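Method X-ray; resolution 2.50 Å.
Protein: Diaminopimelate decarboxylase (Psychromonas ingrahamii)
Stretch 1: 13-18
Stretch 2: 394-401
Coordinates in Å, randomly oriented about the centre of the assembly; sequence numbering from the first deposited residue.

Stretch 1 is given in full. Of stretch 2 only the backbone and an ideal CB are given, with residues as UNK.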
# COMPACT_ATOMS: atom_id res chain seq x y z
N PHE B 13 9.13 -15.46 -23.10
CA PHE B 13 9.86 -16.42 -22.30
C PHE B 13 10.54 -15.70 -21.20
O PHE B 13 10.87 -14.53 -21.31
CB PHE B 13 10.96 -17.10 -23.13
CG PHE B 13 10.59 -18.46 -23.67
CD1 PHE B 13 9.46 -18.62 -24.48
CD2 PHE B 13 11.38 -19.57 -23.38
CE1 PHE B 13 9.12 -19.87 -24.98
CE2 PHE B 13 11.03 -20.82 -23.87
CZ PHE B 13 9.92 -20.97 -24.68
N VAL B 14 10.77 -16.42 -20.12
CA VAL B 14 11.49 -15.91 -19.02
C VAL B 14 12.59 -16.92 -18.83
O VAL B 14 12.32 -18.07 -18.50
CB VAL B 14 10.63 -15.74 -17.71
CG1 VAL B 14 9.70 -16.92 -17.47
CG2 VAL B 14 11.55 -15.50 -16.51
N GLU B 15 13.82 -16.48 -19.07
CA GLU B 15 14.95 -17.38 -19.20
C GLU B 15 14.49 -18.55 -20.11
O GLU B 15 13.92 -18.30 -21.18
CB GLU B 15 15.44 -17.79 -17.82
CG GLU B 15 15.89 -16.58 -17.01
CD GLU B 15 16.58 -16.90 -15.70
OE1 GLU B 15 17.01 -18.07 -15.51
OE2 GLU B 15 16.69 -15.98 -14.85
N GLY B 16 14.61 -19.78 -19.66
CA GLY B 16 14.26 -20.92 -20.49
C GLY B 16 12.79 -21.30 -20.57
O GLY B 16 12.45 -22.23 -21.29
N LEU B 17 11.91 -20.60 -19.86
CA LEU B 17 10.53 -21.04 -19.77
C LEU B 17 9.55 -20.08 -20.42
O LEU B 17 9.67 -18.85 -20.30
CB LEU B 17 10.16 -21.24 -18.32
CG LEU B 17 10.72 -22.45 -17.59
CD1 LEU B 17 10.28 -22.38 -16.13
CD2 LEU B 17 10.24 -23.77 -18.21
N PRO B 18 8.58 -20.62 -21.12
CA PRO B 18 7.47 -19.78 -21.52
C PRO B 18 6.71 -19.25 -20.28
O PRO B 18 6.46 -20.00 -19.35
CB PRO B 18 6.56 -20.71 -22.35
CG PRO B 18 7.19 -22.05 -22.32
CD PRO B 18 8.35 -22.05 -21.38
N UNK B 394 10.06 -17.60 -8.86
CA UNK B 394 11.43 -17.35 -9.28
C UNK B 394 11.83 -18.38 -10.32
O UNK B 394 11.82 -19.59 -10.04
CB UNK B 394 12.39 -17.38 -8.09
N UNK B 395 12.21 -17.90 -11.49
CA UNK B 395 12.64 -18.75 -12.57
C UNK B 395 14.16 -18.85 -12.66
O UNK B 395 14.88 -17.85 -12.60
CB UNK B 395 12.07 -18.23 -13.89
N UNK B 396 14.63 -20.10 -12.77
CA UNK B 396 16.04 -20.41 -12.92
C UNK B 396 16.23 -21.35 -14.11
O UNK B 396 15.87 -22.53 -14.05
CB UNK B 396 16.60 -21.03 -11.64
N UNK B 397 16.76 -20.82 -15.19
CA UNK B 397 16.94 -21.59 -16.40
C UNK B 397 15.64 -22.16 -16.90
O UNK B 397 14.83 -21.46 -17.48
CB UNK B 397 17.95 -22.72 -16.17
N UNK B 398 15.44 -23.44 -16.64
CA UNK B 398 14.21 -24.13 -17.05
C UNK B 398 13.38 -24.59 -15.86
O UNK B 398 12.41 -25.32 -16.03
CB UNK B 398 14.55 -25.33 -17.93
N UNK B 399 13.76 -24.15 -14.66
CA UNK B 399 13.05 -24.46 -13.43
C UNK B 399 12.39 -23.23 -12.80
O UNK B 399 13.01 -22.17 -12.70
CB UNK B 399 14.01 -25.10 -12.43
N UNK B 400 11.13 -23.40 -12.40
CA UNK B 400 10.33 -22.36 -11.74
C UNK B 400 10.06 -22.76 -10.31
O UNK B 400 9.58 -23.84 -10.06
CB UNK B 400 9.01 -22.12 -12.48
N UNK B 401 10.42 -21.90 -9.37
CA UNK B 401 10.12 -22.17 -7.99
C UNK B 401 9.20 -21.12 -7.36
O UNK B 401 9.26 -19.91 -7.66
CB UNK B 401 11.43 -22.26 -7.20

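Two tight hairpins meet here at their turns. Stretch 1 folds through a type II' turn from Val14 to Leu17, and stretch 2 makes a turn of the same type over positions 396 to 399.

Position 394 lies in a strand with its CA-to-CB bond pointing away, and its ideal CB finds nothing of stretch 1 within 5.5 Å. Stretch 1 therefore imposes no choice; a β-compatible residue of almost any kind would do. The deposited residue is Leu394, whose backbone pairs in both directions with that of position 401.

Position 395 is different. Its CA-to-CB bond points toward stretch 1, and the ideal CB lies 3.8 Å from Val14 CG2 and 5.0 Å from both Leu17 CD1 and the carboxylate carbon Glu15 CD. With a Val14 methyl nearest, a compact aliphatic side chain suits best; valine, isoleucine or perhaps alanine would serve, and a β-branched residue fits the extended backbone. It is Val395. In the t rotamer its CG1 comes within 3.7 Å of Val14 O and 4.2 Å of Leu17 CD1, so one methyl reaches both strands of the opposing hairpin.

Position 396 points away, yet its ideal CB is 4.9 Å from Glu15 OE1. A neutral polar or a basic side chain would look comfortable, and an acid less so. The deposited residue is nevertheless Asp396, with OD1 4.3 Å from Glu15 OE1, two like charges close together; its other carboxylate oxygen, OD2, is hydrogen-bonded elsewhere in the structure.

Position 397 has phi 58° and psi -102°, and the positive phi by itself favours glycine. The backbone also does the work: its amide faces the Glu15 carboxylate, and its carbonyl faces the amide of Gly16. Gly397 is the residue found. Its N donates to Glu15 OE1 at 2.8 Å, and its O accepts from Gly16 N, also at 2.8 Å, the latter with a more bent N-H...O angle of 133°. These two bonds bind turn to turn without a side chain from stretch 2. The fit is tight on the stretch 1 side: an ideal CB on Gly16 would lie 2.6 Å from Gly397 O, a clash, whereas an ideal CB at 397 would point away.

Position 398 points sideways, its ideal CB 4.6 Å from Leu17 CD2 and 5.0 Å from Gly16 O. A flexible chain with an aliphatic stem would suit, as would many polar residues. It is Glu398: CG lies 3.8 Å from Gly16 O and 4.2 Å from Leu17 CD2, so the methylene stem packs near both.

Position 399 points away with nothing near its ideal CB, leaving the choice wide; Lys399 closes the turn through its backbone pairing with Asp396.

Position 400 points sideways, with Leu17 CD1 3.9 Å from its ideal CB. A small apolar residue already makes the contact, though other aliphatic ones could be considered. Ala400 does so through its CB.

Position 401 is out of reach and unconstrained by stretch 1; it is Phe401.

Stretch 2 394-401: LVDGEKAF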
# COMPACT_ATOMS: atom_id res chain seq x y z
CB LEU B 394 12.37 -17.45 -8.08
CG LEU B 394 13.82 -17.03 -8.37
CD1 LEU B 394 13.93 -15.67 -9.04
CD2 LEU B 394 14.59 -16.99 -7.07
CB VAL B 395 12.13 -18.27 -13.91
CG1 VAL B 395 12.70 -19.15 -15.02
CG2 VAL B 395 10.62 -18.35 -13.93
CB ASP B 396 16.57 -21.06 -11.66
CG ASP B 396 18.05 -21.21 -11.70
OD1 ASP B 396 18.61 -20.93 -12.80
OD2 ASP B 396 18.65 -21.57 -10.63
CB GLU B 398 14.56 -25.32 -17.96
CG GLU B 398 14.05 -25.15 -19.38
CD GLU B 398 14.34 -26.32 -20.30
OE1 GLU B 398 15.54 -26.68 -20.42
OE2 GLU B 398 13.37 -26.84 -20.93
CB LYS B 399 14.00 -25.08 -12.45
CG LYS B 399 14.35 -26.50 -12.83
CD LYS B 399 15.52 -27.04 -12.04
CE LYS B 399 16.52 -25.93 -11.74
NZ LYS B 399 17.76 -26.40 -11.10
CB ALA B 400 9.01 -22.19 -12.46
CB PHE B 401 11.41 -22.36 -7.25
CG PHE B 401 11.26 -23.01 -5.91
CD1 PHE B 401 11.25 -24.40 -5.79
CD2 PHE B 401 11.15 -22.25 -4.73
CE1 PHE B 401 11.13 -25.00 -4.54
CE2 PHE B 401 11.05 -22.85 -3.48
CZ PHE B 401 11.03 -24.22 -3.39
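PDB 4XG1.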